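Local atomic coordinates of aminoglycoside N(6')-acetyltransferase type 1 (Salmonella choleraesuis, PDB entry 2VBQ), a protein that catalyses transfer of an acetyl group from acetyl-CoA to the 6'-amino group of aminoglycoside antibiotics, thereby conferring bacterial resistance to them. Residues 35-43 against 98-106. Sequence-based numbering, arbitrary orientation.
Sequences RGLRKQLWP and LEGIFVLPS
Phe102 lies against the last turn of helix 35-41, one face of its ring under the backbone N of Leu41 and its edge meeting Leu37, whose CD2 is 3.8 Å from Phe102 CE2. With CG anti to the backbone N (chi1 172°), the ring rises from the strand to the helix; Leu41 and Phe102 run past each other in opposite directions, CB to CB at 3.7 Å. The branches of Leu41 continue down to the strand, where CD1 is 3.7 Å from Ile101 O. Leu37 CD2 also touches Leu104 CG at 3.7 Å, the two side chains crossing nearly at right angles. On the outer side Gln40 crosses Leu104 at a slant, its OE1 3.4 Å from Leu104 CD2, held by a nearly straight bond from its NE2 to Gly36 O (3.0 Å, 175°).

Beyond the helix end, the indole of Trp42 reaches Gly100, CH2 to CA 3.9 Å, at a position without a side chain, while Glu99 O lies at the ring's edge. Glu99 and Gly100 form a classic beta bulge opposite Asp79, which also salt-bridges Arg38. Without a hydrogen bond between the segments, helix 35-41 crosses strand 98-103 at 98°. Glu99 O accepts a hydrogen bond from the bisubstrate inhibitor, and Ile101 N and Val103 N donate to it; Ile101-Val103 belong to the acetyl-CoA site, beside substrate-binding Glu99 and Trp42, on the bulged strand characteristic of the GNAT fold.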
loop_
_atom_site.group_PDB
_atom_site.type_symbol
_atom_site.label_atom_id
_atom_site.label_comp_id
_atom_site.label_asym_id
_atom_site.label_seq_id
_atom_site.Cartn_x
_atom_site.Cartn_y
_atom_site.Cartn_z
ATOM N N ARG A 35 -10.216 17.968 11.828
ATOM C CA ARG A 35 -11.085 17.007 12.505
ATOM C C ARG A 35 -12.582 17.200 12.113
ATOM O O ARG A 35 -13.299 16.229 11.898
ATOM C CB ARG A 35 -10.935 17.124 14.034
ATOM C CG ARG A 35 -9.578 16.742 14.656
ATOM C CD ARG A 35 -9.765 16.643 16.219
ATOM N NE ARG A 35 -8.636 17.224 16.956
ATOM C CZ ARG A 35 -8.685 18.374 17.633
ATOM N NH1 ARG A 35 -9.814 19.081 17.695
ATOM N NH2 ARG A 35 -7.602 18.823 18.261
ATOM N N GLY A 36 -13.033 18.447 11.980
ATOM C CA GLY A 36 -14.438 18.710 11.598
ATOM C C GLY A 36 -14.808 18.139 10.231
ATOM O O GLY A 36 -15.916 17.604 10.038
ATOM N N LEU A 37 -13.880 18.243 9.281
ATOM C CA LEU A 37 -14.062 17.705 7.939
ATOM C C LEU A 37 -13.844 16.195 7.854
ATOM O O LEU A 37 -14.593 15.477 7.186
ATOM C CB LEU A 37 -13.104 18.422 6.976
ATOM C CG LEU A 37 -13.537 19.812 6.559
ATOM C CD1 LEU A 37 -12.336 20.601 6.009
ATOM C CD2 LEU A 37 -14.737 19.747 5.548
ATOM N N ARG A 38 -12.807 15.717 8.539
ATOM C CA ARG A 38 -12.456 14.297 8.518
ATOM C C ARG A 38 -13.596 13.396 9.004
ATOM O O ARG A 38 -13.808 12.288 8.492
ATOM C CB ARG A 38 -11.187 14.075 9.345
ATOM C CG ARG A 38 -10.348 12.897 8.873
ATOM C CD ARG A 38 -9.050 13.005 9.575
ATOM N NE ARG A 38 -8.029 12.041 9.193
ATOM C CZ ARG A 38 -7.657 11.004 9.937
ATOM N NH1 ARG A 38 -8.263 10.758 11.096
ATOM N NH2 ARG A 38 -6.676 10.211 9.516
ATOM N N LYS A 39 -14.350 13.886 9.986
ATOM C CA LYS A 39 -15.471 13.127 10.523
ATOM C C LYS A 39 -16.616 13.035 9.520
ATOM O O LYS A 39 -17.503 12.170 9.652
ATOM C CB LYS A 39 -15.931 13.739 11.853
ATOM C CG LYS A 39 -14.915 13.507 12.956
ATOM C CD LYS A 39 -14.984 14.536 14.085
ATOM C CE LYS A 39 -14.697 13.855 15.403
ATOM N NZ LYS A 39 -13.623 14.549 16.184
ATOM N N GLN A 40 -16.610 13.922 8.524
ATOM C CA GLN A 40 -17.599 13.843 7.462
ATOM C C GLN A 40 -17.158 12.925 6.321
ATOM O O GLN A 40 -17.995 12.292 5.678
ATOM C CB GLN A 40 -17.967 15.222 6.932
ATOM C CG GLN A 40 -18.540 16.152 7.991
ATOM C CD GLN A 40 -18.734 17.574 7.472
ATOM O OE1 GLN A 40 -19.609 17.821 6.622
ATOM N NE2 GLN A 40 -17.912 18.518 7.984
ATOM N N LEU A 41 -15.855 12.839 6.062
ATOM C CA LEU A 41 -15.385 11.877 5.076
ATOM C C LEU A 41 -15.586 10.445 5.607
ATOM O O LEU A 41 -16.069 9.557 4.880
ATOM C CB LEU A 41 -13.915 12.104 4.687
ATOM C CG LEU A 41 -13.293 11.057 3.745
ATOM C CD1 LEU A 41 -14.053 10.956 2.401
ATOM C CD2 LEU A 41 -11.817 11.340 3.517
ATOM N N TRP A 42 -15.221 10.251 6.874
ATOM C CA TRP A 42 -15.274 8.955 7.523
ATOM C C TRP A 42 -16.188 9.033 8.764
ATOM O O TRP A 42 -15.694 9.113 9.894
ATOM C CB TRP A 42 -13.844 8.514 7.911
ATOM C CG TRP A 42 -12.945 8.192 6.737
ATOM C CD1 TRP A 42 -13.207 7.308 5.730
ATOM C CD2 TRP A 42 -11.620 8.716 6.472
ATOM N NE1 TRP A 42 -12.157 7.272 4.844
ATOM C CE2 TRP A 42 -11.168 8.114 5.272
ATOM C CE3 TRP A 42 -10.790 9.654 7.115
ATOM C CZ2 TRP A 42 -9.910 8.399 4.706
ATOM C CZ3 TRP A 42 -9.536 9.953 6.542
ATOM C CH2 TRP A 42 -9.113 9.316 5.347
ATOM N N PRO A 43 -17.531 9.033 8.559
ATOM C CA PRO A 43 -18.410 9.047 9.735
ATOM C C PRO A 43 -18.238 7.746 10.524
ATOM O O PRO A 43 -18.075 6.682 9.919
ATOM C CB PRO A 43 -19.828 9.137 9.145
ATOM C CG PRO A 43 -19.684 9.369 7.687
ATOM C CD PRO A 43 -18.282 8.990 7.292
ATOM N N LEU A 98 -1.933 9.609 -1.712
ATOM C CA LEU A 98 -3.172 10.307 -1.329
ATOM C C LEU A 98 -4.001 9.381 -0.414
ATOM O O LEU A 98 -4.673 8.464 -0.892
ATOM C CB LEU A 98 -3.957 10.759 -2.582
ATOM C CG LEU A 98 -5.200 11.662 -2.368
ATOM C CD1 LEU A 98 -4.794 13.034 -1.791
ATOM C CD2 LEU A 98 -6.004 11.851 -3.643
ATOM N N GLU A 99 -3.942 9.630 0.900
ATOM C CA GLU A 99 -4.552 8.743 1.893
ATOM C C GLU A 99 -6.047 9.027 2.101
ATOM O O GLU A 99 -6.809 8.136 2.478
ATOM C CB GLU A 99 -3.792 8.805 3.241
ATOM C CG GLU A 99 -2.292 8.368 3.189
ATOM C CD GLU A 99 -2.069 6.848 2.987
ATOM O OE1 GLU A 99 -3.042 6.084 2.798
ATOM O OE2 GLU A 99 -0.895 6.418 2.995
ATOM N N GLY A 100 -6.464 10.258 1.809
ATOM C CA GLY A 100 -7.885 10.654 1.930
ATOM C C GLY A 100 -8.110 12.014 1.300
ATOM O O GLY A 100 -7.235 12.868 1.358
ATOM N N ILE A 101 -9.280 12.220 0.706
ATOM C CA ILE A 101 -9.631 13.515 0.161
ATOM C C ILE A 101 -11.153 13.701 0.231
ATOM O O ILE A 101 -11.931 12.774 -0.072
ATOM C CB ILE A 101 -9.062 13.737 -1.276
ATOM C CG1 ILE A 101 -9.151 15.216 -1.673
ATOM C CG2 ILE A 101 -9.755 12.786 -2.301
ATOM C CD1 ILE A 101 -8.196 15.653 -2.749
ATOM N N PHE A 102 -11.556 14.907 0.617
ATOM C CA PHE A 102 -12.964 15.239 0.808
ATOM C C PHE A 102 -13.164 16.727 0.640
ATOM O O PHE A 102 -12.398 17.526 1.189
ATOM C CB PHE A 102 -13.430 14.800 2.208
ATOM C CG PHE A 102 -14.837 15.271 2.562
ATOM C CD1 PHE A 102 -15.965 14.510 2.195
ATOM C CD2 PHE A 102 -15.025 16.458 3.266
ATOM C CE1 PHE A 102 -17.296 14.965 2.534
ATOM C CE2 PHE A 102 -16.318 16.914 3.596
ATOM C CZ PHE A 102 -17.446 16.159 3.230
ATOM N N VAL A 103 -14.191 17.100 -0.114
ATOM C CA VAL A 103 -14.594 18.495 -0.268
ATOM C C VAL A 103 -16.074 18.564 0.083
ATOM O O VAL A 103 -16.837 17.680 -0.330
ATOM C CB VAL A 103 -14.352 19.027 -1.716
ATOM C CG1 VAL A 103 -14.895 20.460 -1.908
ATOM C CG2 VAL A 103 -12.857 18.967 -2.075
ATOM N N LEU A 104 -16.462 19.559 0.881
ATOM C CA LEU A 104 -17.873 19.692 1.289
ATOM C C LEU A 104 -18.783 19.733 0.062
ATOM O O LEU A 104 -18.438 20.394 -0.930
ATOM C CB LEU A 104 -18.085 20.979 2.095
ATOM C CG LEU A 104 -17.560 20.963 3.537
ATOM C CD1 LEU A 104 -17.539 22.357 4.100
ATOM C CD2 LEU A 104 -18.390 20.053 4.413
ATOM N N PRO A 105 -19.941 19.044 0.130
ATOM C CA PRO A 105 -20.908 19.006 -0.992
ATOM C C PRO A 105 -21.128 20.359 -1.689
ATOM O O PRO A 105 -21.011 20.414 -2.913
ATOM C CB PRO A 105 -22.178 18.449 -0.341
ATOM C CG PRO A 105 -21.638 17.507 0.687
ATOM C CD PRO A 105 -20.407 18.215 1.265
ATOM N N SER A 106 -21.319 21.443 -0.922
ATOM C CA SER A 106 -21.670 22.749 -1.484
ATOM C C SER A 106 -20.524 23.426 -2.223
ATOM O O SER A 106 -20.752 24.392 -2.966
ATOM C CB SER A 106 -22.206 23.712 -0.420
ATOM O OG SER A 106 -23.377 23.198 0.188
#